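Local structure of leucyl-tRNA synthetase (Giardia intestinalis, 3PZ6) at residues I14-I19 with A155-P160; Q95-V100 with F168-E173; W99-G104 with I175-G180. The protein probably attaches leucine to tRNA(Leu) at the expense of ATP, and is represented here by its CP1 domain, the editing module, which probably deacylates mischarged tRNA. The protein carries 2 engineered substitutions. All blocks are in the same frame, centred on the assembly; numbering follows the deposited sequence.

All three contacts are buried. Contacts 1 and 2, with centres about 11 Å apart, both lie in the mixed sheet, contact 1 antiparallel and contact 2 parallel, and each combines backbone hydrogen bonds with apolar side chains. A probable hydrogen bond, Ala-155 O to Val-169 N at 2.8 Å, ties their neighbouring strands 156-158 and 167-171. Contact 3 shares Trp-99 and Val-100 with contact 2 but follows the chain off the end of strand 97-100 into turns. Its centre lies about 13 Å from that of the chain, against 6 to 7 Å for the others. There the pairing gives way to packing of side chains on one another and on the backbone, without a hydrogen bond between the two segments, and Leu-101 and Met-177 are partly exposed.

Contact 1. Residues I14-I19 with A155-P160; sequences IKLELI and ATVRAP
Glu-17 and Arg-158 form an antiparallel hydrogen-bonded pair, with Arg-158 N to Glu-17 O at 2.8 Å and a return bond from Glu-17 N to Arg-158 O at 3.2 Å. A further backbone bond, Ile-19 N to Thr-156 O at 3.3 Å, closes the far side of the non-hydrogen-bonded pair Leu-18 with Val-157. The axes of the short strand segments pass 4.4 Å apart with 126° between their directions, well short of the 180° of a flat antiparallel pair, a strong twist.

Apolar contacts continue to either end. Ile-14 CG2 sits against Pro-160 CG, while the Leu-16 side chain crosses that of Pro-160 at about a right angle, CD2 3.9 Å from Pro-160 CD. At the other end Leu-18 CD1 reaches Ala-155 CB at 3.8 Å, and Ile-19 CG1 lies over the centre of one face of the Arg-158 guanidinium.

Charge plays a smaller part: Glu-17 OE1 remains 4.5 Å from Arg-158 NH2, beyond a salt bridge, and has a weak long ion pair with Lys-79.

In the CP1 domain, strand 10-18 lies between strands 156-158 and 79-86, bonding to the latter through Ile-14, Leu-16 and Leu-18. Helix 61-71 packs on Leu-18 and Ala-155.

Contact 2. Residues Q95-V100 with F168-E173; sequences QTNCWV and FVLPLE
Leu-172 lies over one face of the Trp-99 indole: its CD2 stands 4.1 Å from the centroid of the five-membered ring and 21° off the normal, a CH-pi contact. Asn-97 OD1 lies over the opposite face, toward the rim, so the ring is sandwiched. In Trp-99, chi1 (-55°) sets CG anti to the carbonyl carbon and chi2 (115°) turns the indole, with CZ3 3.6 Å from Leu-170 CB. The Leu-170 and Asn-97 side chains cross at about a right angle, Leu-170 CD1 3.7 Å from Asn-97 OD1.

Cys-98 and Val-100 point to the other face of the sheet, on both sides of Val-169. One valine branch, CG2, meets Cys-98 SG at 3.7 Å; the other, CG1, sits against both methyls of Val-100, 3.5 Å from its CG1.

The backbones fix this register. Leu-170 straddles Trp-99, its N bonded to Cys-98 O at 2.7 Å and its O accepting from Val-100 N at 3.0 Å. Cys-98 N to Phe-168 O and Leu-172 N to Val-100 O continue the series, and a water bridges Thr-96 O to Phe-168 N. Bonding alternately to the residues flanking a partner is the signature of parallel strands, here 97-100 beside 167-171, with strand 183-186 pairing antiparallel along the other edge of 97-100 in the mixed sheet of the CP1 editing domain.

Contact 3. Residues W99-G104 with I175-G180; sequences WVLPTG and IKMDKG
Ile-175 drives its CD1 methyl against the main chain where strand 97-100 ends: CD1 lies 3.5 Å from Val-100 C and 3.6 Å from Trp-99 O. The same methyl meets Trp-99 CB at 3.7 Å. An extended chi2 (177°) carries CD1 this far, while the branch point of Ile-175 stays beside Leu-101, with CB to CB at 4.0 Å and CG2 equally close to Leu-101 CB. Leu-101 has CG anti to its backbone N (chi1 -179°), and beyond it CD2 meets Met-177 CG at 3.8 Å, the two side chains meeting at a slant. Chi2 of Met-177 (-71°) turns SD to 4.0 Å from Gly-104 CA, so Met-177 touches both ends of the Leu-101 to Gly-104 segment.

All the direct contacts are apolar or between methyls and backbone, and 260 Å² is buried in total. The motif on each side is a type I beta turn: Leu-101 to Gly-104 is closed by Gly-104 N to Leu-101 O at 2.8 Å, and Lys-176 to Lys-179 by Lys-179 N to Lys-176 O at 3.1 Å. The first leads from strand 97-100 into strand 105-110; the second belongs to the loop joining strands 167-171 and 183-186 of the CP1 domain sheet.

Further out, the hydroxyl of Tyr-106, on strand 105-110, accepts a hydrogen bond from Leu-101 N, and the Tyr-106 side chain also touches Met-177. Gly-104 has a backbone bond with Gly-149. Trp-99, whose backbone pairs with Val-184, is anchored through NE1 to Asp-194 on helix 192-202.

Contact 1. Residues I14-I19 with A155-P160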
ATOM      1  N   ILE A  14      -4.851   3.239  -5.281  1.00 31.96           N
ATOM      2  CA  ILE A  14      -5.403   2.948  -3.965  1.00 30.52           C
ATOM      3  C   ILE A  14      -5.022   4.044  -2.978  1.00 28.46           C
ATOM      4  O   ILE A  14      -3.854   4.405  -2.869  1.00 34.49           O
ATOM      5  CB  ILE A  14      -4.945   1.556  -3.453  1.00 29.62           C
ATOM      6  CG1 ILE A  14      -5.320   0.449  -4.448  1.00 27.73           C
ATOM      7  CG2 ILE A  14      -5.528   1.251  -2.082  1.00 26.16           C
ATOM      8  CD1 ILE A  14      -6.821   0.223  -4.662  1.00 29.08           C
ATOM      9  N   LYS A  15      -6.017   4.574  -2.273  1.00 23.44           N
ATOM     10  CA  LYS A  15      -5.786   5.625  -1.295  1.00 25.47           C
ATOM     11  C   LYS A  15      -5.379   5.038   0.055  1.00 36.88           C
ATOM     12  O   LYS A  15      -6.222   4.619   0.850  1.00 36.42           O
ATOM     13  CB  LYS A  15      -7.014   6.523  -1.152  1.00 32.39           C
ATOM     14  CG  LYS A  15      -7.212   7.490  -2.312  1.00 37.31           C
ATOM     15  CD  LYS A  15      -8.617   8.068  -2.343  1.00 33.83           C
ATOM     16  CE  LYS A  15      -8.813   9.175  -1.314  1.00 41.15           C
ATOM     17  NZ  LYS A  15     -10.081   9.928  -1.560  1.00 46.80           N
ATOM     18  N   LEU A  16      -4.074   5.001   0.296  1.00 33.31           N
ATOM     19  CA  LEU A  16      -3.548   4.535   1.565  1.00 33.13           C
ATOM     20  C   LEU A  16      -3.446   5.720   2.515  1.00 35.33           C
ATOM     21  O   LEU A  16      -2.581   6.584   2.357  1.00 36.65           O
ATOM     22  CB  LEU A  16      -2.190   3.863   1.368  1.00 29.10           C
ATOM     23  CG  LEU A  16      -2.096   2.705   0.376  1.00 29.61           C
ATOM     24  CD1 LEU A  16      -0.633   2.345   0.146  1.00 26.85           C
ATOM     25  CD2 LEU A  16      -2.881   1.488   0.853  1.00 27.10           C
ATOM     26  N   GLU A  17      -4.342   5.767   3.496  1.00 35.17           N
ATOM     27  CA  GLU A  17      -4.428   6.922   4.383  1.00 38.16           C
ATOM     28  C   GLU A  17      -3.310   6.919   5.414  1.00 35.48           C
ATOM     29  O   GLU A  17      -3.193   5.991   6.219  1.00 31.73           O
ATOM     30  CB  GLU A  17      -5.791   6.987   5.081  1.00 37.05           C
ATOM     31  CG  GLU A  17      -6.088   8.347   5.716  1.00 40.32           C
ATOM     32  CD  GLU A  17      -7.352   8.365   6.572  1.00 57.76           C
ATOM     33  OE1 GLU A  17      -7.363   9.099   7.588  1.00 60.05           O
ATOM     34  OE2 GLU A  17      -8.332   7.661   6.237  1.00 56.50           O
ATOM     35  N   LEU A  18      -2.491   7.961   5.380  1.00 31.05           N
ATOM     36  CA  LEU A  18      -1.491   8.166   6.408  1.00 32.59           C
ATOM     37  C   LEU A  18      -2.216   8.489   7.704  1.00 31.01           C
ATOM     38  O   LEU A  18      -2.872   9.520   7.820  1.00 33.00           O
ATOM     39  CB  LEU A  18      -0.535   9.291   6.017  1.00 32.84           C
ATOM     40  CG  LEU A  18       0.695   9.503   6.904  1.00 35.43           C
ATOM     41  CD1 LEU A  18       1.641   8.313   6.838  1.00 36.18           C
ATOM     42  CD2 LEU A  18       1.415  10.768   6.484  1.00 31.05           C
ATOM     43  N   ILE A  19      -2.110   7.575   8.661  1.00 34.58           N
ATOM     44  CA  ILE A  19      -2.815   7.672   9.932  1.00 32.95           C
ATOM     45  C   ILE A  19      -2.414   8.922  10.705  1.00 33.77           C
ATOM     46  O   ILE A  19      -1.235   9.203  10.884  1.00 35.63           O
ATOM     47  CB  ILE A  19      -2.591   6.405  10.788  1.00 32.62           C
ATOM     48  CG1 ILE A  19      -3.123   5.178  10.042  1.00 30.60           C
ATOM     49  CG2 ILE A  19      -3.251   6.545  12.154  1.00 36.05           C
ATOM     50  CD1 ILE A  19      -2.781   3.861  10.687  1.00 31.12           C
ATOM     51  N   ALA A 155       6.353   4.470   7.949  1.00 24.65           N
ATOM     52  CA  ALA A 155       5.110   5.125   8.335  1.00 25.51           C
ATOM     53  C   ALA A 155       3.992   4.089   8.374  1.00 27.19           C
ATOM     54  O   ALA A 155       4.157   2.974   7.866  1.00 23.85           O
ATOM     55  CB  ALA A 155       4.764   6.225   7.356  1.00 25.53           C
ATOM     56  N   THR A 156       2.864   4.446   8.983  1.00 25.39           N
ATOM     57  CA  THR A 156       1.720   3.545   9.030  1.00 27.53           C
ATOM     58  C   THR A 156       0.547   4.124   8.269  1.00 25.33           C
ATOM     59  O   THR A 156       0.256   5.317   8.368  1.00 25.04           O
ATOM     60  CB  THR A 156       1.252   3.224  10.464  1.00 25.22           C
ATOM     61  OG1 THR A 156       0.867   4.432  11.111  1.00 36.32           O
ATOM     62  CG2 THR A 156       2.336   2.578  11.260  1.00 26.72           C
ATOM     63  N   VAL A 157      -0.119   3.268   7.509  1.00 21.23           N
ATOM     64  CA  VAL A 157      -1.282   3.682   6.755  1.00 26.63           C
ATOM     65  C   VAL A 157      -2.485   2.791   7.057  1.00 29.14           C
ATOM     66  O   VAL A 157      -2.338   1.669   7.554  1.00 26.02           O
ATOM     67  CB  VAL A 157      -0.997   3.790   5.210  1.00 26.53           C
ATOM     68  CG1 VAL A 157      -0.018   4.946   4.914  1.00 23.75           C
ATOM     69  CG2 VAL A 157      -0.493   2.466   4.616  1.00 18.45           C
ATOM     70  N   ARG A 158      -3.675   3.318   6.784  1.00 31.91           N
ATOM     71  CA  ARG A 158      -4.906   2.550   6.866  1.00 27.38           C
ATOM     72  C   ARG A 158      -5.127   2.045   5.454  1.00 31.16           C
ATOM     73  O   ARG A 158      -5.303   2.844   4.534  1.00 41.82           O
ATOM     74  CB  ARG A 158      -6.062   3.448   7.307  1.00 32.02           C
ATOM     75  CG  ARG A 158      -7.204   2.738   8.052  1.00 53.58           C
ATOM     76  CD  ARG A 158      -7.188   3.030   9.574  1.00 57.67           C
ATOM     77  NE  ARG A 158      -7.393   4.457   9.860  1.00 65.48           N
ATOM     78  CZ  ARG A 158      -7.137   5.059  11.024  1.00 61.87           C
ATOM     79  NH1 ARG A 158      -6.664   4.371  12.062  1.00 41.95           N
ATOM     80  NH2 ARG A 158      -7.354   6.365  11.143  1.00 50.65           N
ATOM     81  N   ALA A 159      -5.066   0.731   5.264  1.00 27.57           N
ATOM     82  CA  ALA A 159      -5.238   0.156   3.936  1.00 24.02           C
ATOM     83  C   ALA A 159      -6.676  -0.268   3.686  1.00 27.09           C
ATOM     84  O   ALA A 159      -7.243  -1.052   4.444  1.00 35.67           O
ATOM     85  CB  ALA A 159      -4.303  -1.013   3.728  1.00 24.39           C
ATOM     86  N   PRO A 160      -7.276   0.241   2.607  1.00 30.53           N
ATOM     87  CA  PRO A 160      -8.645  -0.140   2.301  1.00 29.35           C
ATOM     88  C   PRO A 160      -8.802  -1.648   2.089  1.00 32.22           C
ATOM     89  O   PRO A 160      -7.897  -2.298   1.552  1.00 29.38           O
ATOM     90  CB  PRO A 160      -8.935   0.616   1.003  1.00 28.19           C
ATOM     91  CG  PRO A 160      -7.622   0.948   0.441  1.00 32.25           C
ATOM     92  CD  PRO A 160      -6.705   1.135   1.583  1.00 32.79           C
TER

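Contact 2. Residues Q95-V100 with F168-E173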
ATOM      1  N   GLN A  95      -3.433  -7.107   1.550  1.00 23.24           N
ATOM      2  CA  GLN A  95      -2.320  -6.196   1.846  1.00 21.08           C
ATOM      3  C   GLN A  95      -1.705  -6.379   3.229  1.00 22.95           C
ATOM      4  O   GLN A  95      -2.401  -6.313   4.247  1.00 23.46           O
ATOM      5  CB  GLN A  95      -2.776  -4.750   1.722  1.00 23.19           C
ATOM      6  CG  GLN A  95      -3.039  -4.293   0.316  1.00 26.52           C
ATOM      7  CD  GLN A  95      -3.719  -2.969   0.312  1.00 30.97           C
ATOM      8  OE1 GLN A  95      -4.915  -2.868   0.597  1.00 35.54           O
ATOM      9  NE2 GLN A  95      -2.961  -1.924   0.024  1.00 31.49           N
ATOM     10  N   THR A  96      -0.393  -6.587   3.250  1.00 21.60           N
ATOM     11  CA  THR A  96       0.362  -6.719   4.491  1.00 21.59           C
ATOM     12  C   THR A  96       1.205  -5.475   4.782  1.00 19.19           C
ATOM     13  O   THR A  96       1.639  -5.254   5.915  1.00 17.60           O
ATOM     14  CB  THR A  96       1.321  -7.900   4.410  1.00 20.39           C
ATOM     15  OG1 THR A  96       2.181  -7.702   3.290  1.00 19.71           O
ATOM     16  CG2 THR A  96       0.565  -9.200   4.247  1.00 21.92           C
ATOM     17  N   ASN A  97       1.440  -4.688   3.736  1.00 18.31           N
ATOM     18  CA  ASN A  97       2.308  -3.519   3.778  1.00 18.20           C
ATOM     19  C   ASN A  97       2.223  -2.799   2.438  1.00 22.58           C
ATOM     20  O   ASN A  97       1.424  -3.175   1.576  1.00 27.91           O
ATOM     21  CB  ASN A  97       3.762  -3.926   4.074  1.00 17.00           C
ATOM     22  CG  ASN A  97       4.387  -4.792   2.963  1.00 20.24           C
ATOM     23  OD1 ASN A  97       5.208  -4.315   2.177  1.00 20.70           O
ATOM     24  ND2 ASN A  97       3.994  -6.061   2.900  1.00 17.31           N
ATOM     25  N   CYS A  98       3.037  -1.762   2.262  1.00 20.94           N
ATOM     26  CA  CYS A  98       3.226  -1.161   0.947  1.00 24.24           C
ATOM     27  C   CYS A  98       4.698  -0.791   0.745  1.00 21.85           C
ATOM     28  O   CYS A  98       5.506  -0.959   1.656  1.00 20.39           O
ATOM     29  CB  CYS A  98       2.293   0.035   0.739  1.00 20.27           C
ATOM     30  SG  CYS A  98       2.582   1.421   1.850  1.00 31.91           S
ATOM     31  N   TRP A  99       5.034  -0.317  -0.454  1.00 21.16           N
ATOM     32  CA  TRP A  99       6.421  -0.108  -0.855  1.00 19.91           C
ATOM     33  C   TRP A  99       6.643   1.310  -1.357  1.00 22.27           C
ATOM     34  O   TRP A  99       5.815   1.846  -2.086  1.00 25.84           O
ATOM     35  CB  TRP A  99       6.814  -1.060  -1.980  1.00 18.59           C
ATOM     36  CG  TRP A  99       6.611  -2.519  -1.735  1.00 21.39           C
ATOM     37  CD1 TRP A  99       5.754  -3.339  -2.404  1.00 21.21           C
ATOM     38  CD2 TRP A  99       7.302  -3.351  -0.788  1.00 23.06           C
ATOM     39  NE1 TRP A  99       5.853  -4.623  -1.934  1.00 20.62           N
ATOM     40  CE2 TRP A  99       6.795  -4.664  -0.942  1.00 21.85           C
ATOM     41  CE3 TRP A  99       8.292  -3.113   0.179  1.00 21.67           C
ATOM     42  CZ2 TRP A  99       7.238  -5.741  -0.162  1.00 19.85           C
ATOM     43  CZ3 TRP A  99       8.738  -4.179   0.947  1.00 23.79           C
ATOM     44  CH2 TRP A  99       8.205  -5.484   0.772  1.00 24.08           C
ATOM     45  N   VAL A 100       7.763   1.909  -0.960  1.00 21.50           N
ATOM     46  CA  VAL A 100       8.235   3.164  -1.544  1.00 22.51           C
ATOM     47  C   VAL A 100       9.705   3.004  -1.879  1.00 24.78           C
ATOM     48  O   VAL A 100      10.378   2.157  -1.296  1.00 27.50           O
ATOM     49  CB  VAL A 100       8.060   4.382  -0.603  1.00 21.68           C
ATOM     50  CG1 VAL A 100       6.586   4.599  -0.239  1.00 23.82           C
ATOM     51  CG2 VAL A 100       8.936   4.253   0.634  1.00 22.23           C
ATOM     52  N   PHE A 168       2.555  -0.989   7.516  1.00 18.60           N
ATOM     53  CA  PHE A 168       3.735  -0.148   7.427  1.00 19.65           C
ATOM     54  C   PHE A 168       4.223   0.079   5.997  1.00 20.94           C
ATOM     55  O   PHE A 168       4.128  -0.797   5.145  1.00 22.31           O
ATOM     56  CB  PHE A 168       4.860  -0.732   8.279  1.00 18.35           C
ATOM     57  CG  PHE A 168       4.649  -0.565   9.749  1.00 23.03           C
ATOM     58  CD1 PHE A 168       5.239   0.496  10.426  1.00 25.39           C
ATOM     59  CD2 PHE A 168       3.859  -1.460  10.463  1.00 21.83           C
ATOM     60  CE1 PHE A 168       5.047   0.659  11.796  1.00 28.35           C
ATOM     61  CE2 PHE A 168       3.655  -1.296  11.828  1.00 22.45           C
ATOM     62  CZ  PHE A 168       4.253  -0.240  12.497  1.00 27.36           C
ATOM     63  N   VAL A 169       4.746   1.272   5.750  1.00 20.99           N
ATOM     64  CA  VAL A 169       5.380   1.602   4.488  1.00 22.92           C
ATOM     65  C   VAL A 169       6.791   1.025   4.518  1.00 23.16           C
ATOM     66  O   VAL A 169       7.584   1.374   5.385  1.00 23.25           O
ATOM     67  CB  VAL A 169       5.472   3.139   4.301  1.00 26.53           C
ATOM     68  CG1 VAL A 169       6.243   3.481   3.036  1.00 23.19           C
ATOM     69  CG2 VAL A 169       4.093   3.774   4.290  1.00 19.23           C
ATOM     70  N   LEU A 170       7.104   0.156   3.566  1.00 18.64           N
ATOM     71  CA  LEU A 170       8.361  -0.572   3.600  1.00 20.70           C
ATOM     72  C   LEU A 170       9.229  -0.317   2.355  1.00 29.64           C
ATOM     73  O   LEU A 170       8.726   0.177   1.335  1.00 21.76           O
ATOM     74  CB  LEU A 170       8.091  -2.063   3.799  1.00 17.73           C
ATOM     75  CG  LEU A 170       7.352  -2.503   5.065  1.00 27.76           C
ATOM     76  CD1 LEU A 170       7.377  -4.021   5.139  1.00 24.90           C
ATOM     77  CD2 LEU A 170       7.963  -1.900   6.335  1.00 24.34           C
ATOM     78  N   PRO A 171      10.534  -0.640   2.442  1.00 18.87           N
ATOM     79  CA  PRO A 171      11.473  -0.346   1.374  1.00 24.77           C
ATOM     80  C   PRO A 171      11.488  -1.369   0.237  1.00 25.96           C
ATOM     81  O   PRO A 171      11.679  -2.567   0.469  1.00 28.65           O
ATOM     82  CB  PRO A 171      12.828  -0.330   2.104  1.00 24.69           C
ATOM     83  CG  PRO A 171      12.654  -1.246   3.224  1.00 22.82           C
ATOM     84  CD  PRO A 171      11.216  -1.177   3.633  1.00 21.52           C
ATOM     85  N   LEU A 172      11.269  -0.887  -0.982  1.00 25.92           N
ATOM     86  CA  LEU A 172      11.495  -1.689  -2.176  1.00 25.69           C
ATOM     87  C   LEU A 172      12.486  -0.973  -3.089  1.00 27.91           C
ATOM     88  O   LEU A 172      12.170   0.047  -3.683  1.00 28.16           O
ATOM     89  CB  LEU A 172      10.184  -1.998  -2.900  1.00 23.65           C
ATOM     90  CG  LEU A 172      10.260  -3.034  -4.041  1.00 30.46           C
ATOM     91  CD1 LEU A 172      10.709  -4.417  -3.545  1.00 23.93           C
ATOM     92  CD2 LEU A 172       8.932  -3.129  -4.769  1.00 22.79           C
ATOM     93  N   GLU A 173      13.689  -1.524  -3.186  1.00 29.26           N
ATOM     94  CA  GLU A 173      14.803  -0.878  -3.885  1.00 34.72           C
ATOM     95  C   GLU A 173      14.689  -0.853  -5.410  1.00 34.82           C
ATOM     96  O   GLU A 173      15.443  -0.139  -6.075  1.00 31.65           O
ATOM     97  CB  GLU A 173      16.128  -1.529  -3.487  1.00 28.80           C
ATOM     98  CG  GLU A 173      16.527  -1.271  -2.051  1.00 34.75           C
ATOM     99  CD  GLU A 173      17.676  -2.156  -1.589  1.00 47.34           C
ATOM    100  OE1 GLU A 173      18.460  -1.698  -0.724  1.00 51.06           O
ATOM    101  OE2 GLU A 173      17.799  -3.307  -2.080  1.00 43.86           O
TER
HETATM  102  O   HOH W   1       3.348  -3.788   7.528  1.00 17.84           O

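Contact 3. Residues W99-G104 with I175-G180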
ATOM      1  N   TRP A  99       5.034  -0.317  -0.454  1.00 21.16           N
ATOM      2  CA  TRP A  99       6.421  -0.108  -0.855  1.00 19.91           C
ATOM      3  C   TRP A  99       6.643   1.310  -1.357  1.00 22.27           C
ATOM      4  O   TRP A  99       5.815   1.846  -2.086  1.00 25.84           O
ATOM      5  CB  TRP A  99       6.814  -1.060  -1.980  1.00 18.59           C
ATOM      6  CG  TRP A  99       6.611  -2.519  -1.735  1.00 21.39           C
ATOM      7  CD1 TRP A  99       5.754  -3.339  -2.404  1.00 21.21           C
ATOM      8  CD2 TRP A  99       7.302  -3.351  -0.788  1.00 23.06           C
ATOM      9  NE1 TRP A  99       5.853  -4.623  -1.934  1.00 20.62           N
ATOM     10  CE2 TRP A  99       6.795  -4.664  -0.942  1.00 21.85           C
ATOM     11  CE3 TRP A  99       8.292  -3.113   0.179  1.00 21.67           C
ATOM     12  CZ2 TRP A  99       7.238  -5.741  -0.162  1.00 19.85           C
ATOM     13  CZ3 TRP A  99       8.738  -4.179   0.947  1.00 23.79           C
ATOM     14  CH2 TRP A  99       8.205  -5.484   0.772  1.00 24.08           C
ATOM     15  N   VAL A 100       7.763   1.909  -0.960  1.00 21.50           N
ATOM     16  CA  VAL A 100       8.235   3.164  -1.544  1.00 22.51           C
ATOM     17  C   VAL A 100       9.705   3.004  -1.879  1.00 24.78           C
ATOM     18  O   VAL A 100      10.378   2.157  -1.296  1.00 27.50           O
ATOM     19  CB  VAL A 100       8.060   4.382  -0.603  1.00 21.68           C
ATOM     20  CG1 VAL A 100       6.586   4.599  -0.239  1.00 23.82           C
ATOM     21  CG2 VAL A 100       8.936   4.253   0.634  1.00 22.23           C
ATOM     22  N   LEU A 101      10.196   3.791  -2.834  1.00 27.95           N
ATOM     23  CA  LEU A 101      11.627   3.832  -3.118  1.00 27.23           C
ATOM     24  C   LEU A 101      12.315   4.682  -2.055  1.00 26.93           C
ATOM     25  O   LEU A 101      12.035   5.887  -1.944  1.00 28.02           O
ATOM     26  CB  LEU A 101      11.914   4.381  -4.522  1.00 22.12           C
ATOM     27  CG  LEU A 101      13.395   4.439  -4.925  1.00 29.27           C
ATOM     28  CD1 LEU A 101      14.015   3.036  -5.060  1.00 24.51           C
ATOM     29  CD2 LEU A 101      13.591   5.241  -6.203  1.00 26.84           C
ATOM     30  N   PRO A 102      13.208   4.061  -1.264  1.00 24.32           N
ATOM     31  CA  PRO A 102      13.861   4.740  -0.137  1.00 26.01           C
ATOM     32  C   PRO A 102      14.565   6.030  -0.541  1.00 30.79           C
ATOM     33  O   PRO A 102      14.701   6.938   0.280  1.00 30.81           O
ATOM     34  CB  PRO A 102      14.881   3.713   0.344  1.00 25.90           C
ATOM     35  CG  PRO A 102      14.275   2.401  -0.039  1.00 27.72           C
ATOM     36  CD  PRO A 102      13.629   2.655  -1.369  1.00 21.48           C
ATOM     37  N   THR A 103      14.989   6.110  -1.800  1.00 32.56           N
ATOM     38  CA  THR A 103      15.687   7.288  -2.315  1.00 31.06           C
ATOM     39  C   THR A 103      14.782   8.153  -3.194  1.00 28.95           C
ATOM     40  O   THR A 103      15.152   9.253  -3.592  1.00 32.25           O
ATOM     41  CB  THR A 103      16.945   6.890  -3.086  1.00 25.82           C
ATOM     42  OG1 THR A 103      16.645   5.792  -3.953  1.00 34.19           O
ATOM     43  CG2 THR A 103      18.026   6.465  -2.133  1.00 22.46           C
ATOM     44  N   GLY A 104      13.584   7.656  -3.472  1.00 28.54           N
ATOM     45  CA  GLY A 104      12.608   8.392  -4.266  1.00 29.30           C
ATOM     46  C   GLY A 104      12.290   9.787  -3.755  1.00 35.32           C
ATOM     47  O   GLY A 104      12.318  10.057  -2.544  1.00 32.33           O
ATOM     48  N   ILE A 175      11.787  -0.120  -7.149  1.00 33.97           N
ATOM     49  CA  ILE A 175      10.698   0.736  -7.617  1.00 35.74           C
ATOM     50  C   ILE A 175      11.195   1.735  -8.666  1.00 38.93           C
ATOM     51  O   ILE A 175      12.263   2.337  -8.503  1.00 35.71           O
ATOM     52  CB  ILE A 175      10.004   1.475  -6.452  1.00 30.21           C
ATOM     53  CG1 ILE A 175       9.059   0.515  -5.723  1.00 34.58           C
ATOM     54  CG2 ILE A 175       9.248   2.710  -6.959  1.00 28.21           C
ATOM     55  CD1 ILE A 175       8.370   1.097  -4.508  1.00 26.30           C
ATOM     56  N   LYS A 176      10.419   1.888  -9.739  1.00 44.10           N
ATOM     57  CA  LYS A 176      10.724   2.850 -10.798  1.00 43.15           C
ATOM     58  C   LYS A 176       9.806   4.062 -10.717  1.00 40.51           C
ATOM     59  O   LYS A 176       8.597   3.948 -10.911  1.00 43.88           O
ATOM     60  CB  LYS A 176      10.624   2.196 -12.184  1.00 44.53           C
ATOM     61  CG  LYS A 176      11.514   0.971 -12.382  1.00 48.12           C
ATOM     62  CD  LYS A 176      12.995   1.299 -12.221  1.00 50.80           C
ATOM     63  CE  LYS A 176      13.866   0.049 -12.361  1.00 55.14           C
ATOM     64  NZ  LYS A 176      15.310   0.349 -12.068  1.00 48.44           N
ATOM     65  N   MET A 177      10.393   5.221 -10.439  1.00 39.52           N
ATOM     66  CA  MET A 177       9.643   6.474 -10.303  1.00 46.81           C
ATOM     67  C   MET A 177       9.070   6.976 -11.637  1.00 52.33           C
ATOM     68  O   MET A 177       8.421   8.026 -11.691  1.00 52.18           O
ATOM     69  CB  MET A 177      10.534   7.556  -9.674  1.00 43.76           C
ATOM     70  CG  MET A 177      11.090   7.204  -8.292  1.00 42.87           C
ATOM     71  SD  MET A 177       9.862   7.188  -6.970  1.00 36.18           S
ATOM     72  CE  MET A 177       9.429   8.927  -6.900  1.00 32.88           C
ATOM     73  N   ASP A 178       9.322   6.223 -12.706  1.00 50.93           N
ATOM     74  CA  ASP A 178       8.814   6.545 -14.037  1.00 53.05           C
ATOM     75  C   ASP A 178       7.616   5.666 -14.428  1.00 54.84           C
ATOM     76  O   ASP A 178       7.036   5.835 -15.505  1.00 58.51           O
ATOM     77  CB  ASP A 178       9.936   6.439 -15.076  1.00 52.22           C
ATOM     78  CG  ASP A 178      10.733   5.149 -14.950  1.00 63.28           C
ATOM     79  OD1 ASP A 178      11.570   5.045 -14.019  1.00 63.43           O
ATOM     80  OD2 ASP A 178      10.531   4.238 -15.783  1.00 68.78           O
ATOM     81  N   LYS A 179       7.254   4.724 -13.560  1.00 52.63           N
ATOM     82  CA  LYS A 179       6.031   3.943 -13.730  1.00 52.06           C
ATOM     83  C   LYS A 179       5.125   4.165 -12.538  1.00 47.72           C
ATOM     84  O   LYS A 179       5.607   4.361 -11.421  1.00 51.94           O
ATOM     85  CB  LYS A 179       6.325   2.447 -13.903  1.00 52.56           C
ATOM     86  CG  LYS A 179       6.277   1.966 -15.364  1.00 66.10           C
ATOM     87  CD  LYS A 179       6.346   0.436 -15.479  1.00 72.48           C
ATOM     88  CE  LYS A 179       6.098  -0.035 -16.920  1.00 72.31           C
ATOM     89  NZ  LYS A 179       6.079  -1.530 -17.051  1.00 60.39           N
ATOM     90  N   GLY A 180       3.817   4.146 -12.781  1.00 47.67           N
ATOM     91  CA  GLY A 180       2.824   4.303 -11.724  1.00 40.71           C
ATOM     92  C   GLY A 180       3.057   5.532 -10.869  1.00 40.27           C
ATOM     93  O   GLY A 180       3.399   6.595 -11.380  1.00 42.43           O
TER